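Local coordinates for secretory-abundant heat soluble protein 1 (Ramazzottius varieornatus, PDB 5XN9) that acts as a secreted molecular shield during water loss, helping the tardigrade survive desiccation, and has a fold related to fatty acid binding proteins, at residues N80-Y88 against A97-N105. Residues are numbered along the deposited sequence; the frame is centred on the assembly and turned at random.
Sequences NNTEIKYKY and AEVHVPSRN. With ZN (zinc ion), chain D; EDO (1,2-ethanediol), chain K.
Y88 sets CG anti to its carbonyl carbon (chi1 -71°), and this lays one ring face over A97. A97 CB sits 4.0 Å from the centroid of the Y88 ring, a CH-pi contact 15° off the normal. I84 turns CG2 anti to the backbone N, against V99. I84 CG2 meets V99 CG1 at a tight 3.5 Å, while I84 CD1 lies beside V101 CG2. T82 CG2 presses on V101 CG1 at 3.4 Å. The strands form an antiparallel beta hairpin in the barrel wall of a fatty acid binding protein-like fold. K85 and H100 are a hydrogen-bonded pair; K85 N donates to H100 O at 3.0 Å. K87 and E98 pair likewise. Past the K85-H100 pair, at the end where strand 97-101 stops, a water donates to E83 O and accepts from S103 N. Y86 and Y88 share the inner face with V99 and A97, where a 1,2-ethanediol gives Y88 OH a weak hydrogen bond. Y88 OH also bonds H54, and its ring stacks on F69. An alanine in place of Y88 would probably cost A97 CB its CH-pi contact, F69 its stacking partner and H54 its hydrogen-bond partner. On the other face, E98 OE2 binds zinc at 2.0 Å, with H109 as a second ligand.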
# COMPACT_ATOMS: atom_id res chain seq x y z
N ASN A 80 12.74 -5.53 -6.78
CA ASN A 80 14.05 -6.00 -7.21
C ASN A 80 13.95 -7.46 -7.64
O ASN A 80 13.35 -7.74 -8.68
CB ASN A 80 15.11 -5.72 -6.14
CG ASN A 80 15.40 -4.24 -6.00
OD1 ASN A 80 15.14 -3.64 -4.95
ND2 ASN A 80 15.93 -3.63 -7.06
N ASN A 81 14.48 -8.40 -6.85
CA ASN A 81 14.06 -9.79 -7.02
C ASN A 81 13.73 -10.40 -5.65
O ASN A 81 14.25 -11.45 -5.25
CB ASN A 81 14.96 -10.66 -7.92
CG ASN A 81 14.31 -12.01 -8.32
OD1 ASN A 81 14.76 -12.67 -9.25
ND2 ASN A 81 13.27 -12.43 -7.59
N THR A 82 12.84 -9.73 -4.95
CA THR A 82 12.07 -10.34 -3.88
C THR A 82 10.67 -10.54 -4.45
O THR A 82 10.02 -9.57 -4.84
CB THR A 82 12.02 -9.42 -2.66
OG1 THR A 82 13.35 -9.17 -2.18
CG2 THR A 82 11.21 -10.07 -1.56
N GLU A 83 10.23 -11.79 -4.54
CA GLU A 83 8.88 -12.06 -4.99
C GLU A 83 7.90 -11.73 -3.87
O GLU A 83 8.15 -12.00 -2.69
CB GLU A 83 8.71 -13.53 -5.39
CG GLU A 83 7.34 -13.83 -5.99
CD GLU A 83 6.93 -15.28 -5.78
OE1 GLU A 83 7.33 -15.87 -4.75
OE2 GLU A 83 6.22 -15.82 -6.66
N ILE A 84 6.77 -11.14 -4.25
CA ILE A 84 5.75 -10.69 -3.31
C ILE A 84 4.42 -11.28 -3.76
O ILE A 84 3.99 -11.05 -4.89
CB ILE A 84 5.67 -9.15 -3.29
CG1 ILE A 84 7.05 -8.53 -3.01
CG2 ILE A 84 4.62 -8.68 -2.31
CD1 ILE A 84 7.66 -8.97 -1.72
N LYS A 85 3.78 -12.06 -2.88
CA LYS A 85 2.44 -12.56 -3.13
C LYS A 85 1.44 -11.68 -2.41
O LYS A 85 1.68 -11.26 -1.27
CB LYS A 85 2.29 -13.99 -2.63
CG LYS A 85 3.24 -14.99 -3.25
CD LYS A 85 2.87 -16.39 -2.79
CE LYS A 85 4.08 -17.31 -2.70
NZ LYS A 85 3.74 -18.62 -2.08
N TYR A 86 0.32 -11.36 -3.06
CA TYR A 86 -0.66 -10.50 -2.43
C TYR A 86 -2.07 -11.01 -2.71
O TYR A 86 -2.33 -11.70 -3.71
CB TYR A 86 -0.55 -9.04 -2.90
CG TYR A 86 -0.66 -8.87 -4.40
CD1 TYR A 86 -1.90 -8.80 -5.03
CD2 TYR A 86 0.47 -8.79 -5.20
CE1 TYR A 86 -2.00 -8.66 -6.41
CE2 TYR A 86 0.39 -8.65 -6.56
CZ TYR A 86 -0.85 -8.58 -7.18
OH TYR A 86 -0.93 -8.44 -8.55
N LYS A 87 -2.99 -10.60 -1.85
CA LYS A 87 -4.42 -10.79 -2.12
C LYS A 87 -5.15 -9.62 -1.48
O LYS A 87 -5.04 -9.41 -0.27
CB LYS A 87 -4.95 -12.11 -1.56
CG LYS A 87 -6.43 -12.33 -1.90
CD LYS A 87 -7.04 -13.49 -1.13
CE LYS A 87 -6.35 -14.79 -1.45
NZ LYS A 87 -7.15 -15.95 -0.96
N TYR A 88 -5.87 -8.86 -2.30
CA TYR A 88 -6.68 -7.75 -1.81
C TYR A 88 -8.09 -8.24 -1.55
O TYR A 88 -8.66 -8.97 -2.37
CB TYR A 88 -6.76 -6.64 -2.86
CG TYR A 88 -5.49 -5.85 -3.09
CD1 TYR A 88 -4.47 -6.36 -3.87
CD2 TYR A 88 -5.35 -4.57 -2.57
CE1 TYR A 88 -3.32 -5.63 -4.11
CE2 TYR A 88 -4.20 -3.83 -2.80
CZ TYR A 88 -3.20 -4.37 -3.57
OH TYR A 88 -2.07 -3.62 -3.82
N ALA A 97 -4.92 -5.70 2.06
CA ALA A 97 -4.05 -6.58 1.31
C ALA A 97 -3.31 -7.50 2.27
O ALA A 97 -2.73 -7.04 3.27
CB ALA A 97 -3.05 -5.82 0.43
N GLU A 98 -3.32 -8.79 1.94
CA GLU A 98 -2.54 -9.80 2.64
C GLU A 98 -1.30 -10.08 1.80
O GLU A 98 -1.42 -10.50 0.64
CB GLU A 98 -3.36 -11.09 2.74
CG GLU A 98 -2.72 -12.15 3.62
CD GLU A 98 -2.94 -11.90 5.09
OE1 GLU A 98 -3.74 -11.01 5.45
OE2 GLU A 98 -2.31 -12.62 5.90
N VAL A 99 -0.11 -9.84 2.35
CA VAL A 99 1.13 -9.89 1.59
C VAL A 99 2.06 -10.95 2.17
O VAL A 99 2.38 -10.91 3.37
CB VAL A 99 1.81 -8.51 1.55
CG1 VAL A 99 3.11 -8.61 0.80
CG2 VAL A 99 0.88 -7.48 0.90
N HIS A 100 2.50 -11.89 1.34
CA HIS A 100 3.53 -12.85 1.73
C HIS A 100 4.83 -12.44 1.07
O HIS A 100 4.85 -12.16 -0.12
CB HIS A 100 3.23 -14.26 1.22
CG HIS A 100 2.21 -15.02 2.00
ND1 HIS A 100 0.85 -14.85 1.82
CD2 HIS A 100 2.34 -16.04 2.89
CE1 HIS A 100 0.20 -15.70 2.59
NE2 HIS A 100 1.08 -16.43 3.26
N VAL A 101 5.91 -12.45 1.85
CA VAL A 101 7.25 -12.34 1.28
C VAL A 101 7.98 -13.64 1.61
O VAL A 101 8.67 -13.72 2.64
CB VAL A 101 7.99 -11.12 1.83
CG1 VAL A 101 9.29 -10.94 1.09
CG2 VAL A 101 7.12 -9.87 1.72
N PRO A 102 7.83 -14.68 0.79
CA PRO A 102 8.28 -16.02 1.20
C PRO A 102 9.77 -16.12 1.44
O PRO A 102 10.20 -16.88 2.31
CB PRO A 102 7.81 -16.91 0.04
CG PRO A 102 6.70 -16.16 -0.58
CD PRO A 102 7.03 -14.72 -0.45
N SER A 103 10.57 -15.39 0.66
CA SER A 103 12.02 -15.48 0.81
C SER A 103 12.47 -15.03 2.20
O SER A 103 13.50 -15.49 2.70
CB SER A 103 12.71 -14.66 -0.27
OG SER A 103 12.38 -13.28 -0.18
N ARG A 104 11.69 -14.16 2.84
CA ARG A 104 12.04 -13.61 4.14
C ARG A 104 11.14 -14.11 5.26
O ARG A 104 11.27 -13.65 6.40
CB ARG A 104 12.00 -12.09 4.08
CG ARG A 104 12.69 -11.55 2.86
CD ARG A 104 13.19 -10.15 3.08
NE ARG A 104 13.95 -9.70 1.93
CZ ARG A 104 14.66 -8.58 1.90
NH1 ARG A 104 15.31 -8.24 0.80
NH2 ARG A 104 14.70 -7.80 2.97
N ASN A 105 10.24 -15.03 4.96
CA ASN A 105 9.29 -15.53 5.95
C ASN A 105 8.55 -14.39 6.65
O ASN A 105 8.44 -14.34 7.88
CB ASN A 105 9.97 -16.47 6.95
CG ASN A 105 8.98 -17.26 7.77
OD1 ASN A 105 7.90 -17.60 7.28
ND2 ASN A 105 9.32 -17.54 9.02
ZN ZN D . -2.89 -12.22 7.75
C1 EDO K . 1.69 -4.70 -3.66
O1 EDO K . 2.90 -4.64 -2.89
C2 EDO K . 0.62 -5.47 -2.89
O2 EDO K . 0.17 -4.70 -1.77
O HOH W 1 9.98 -13.70 -1.69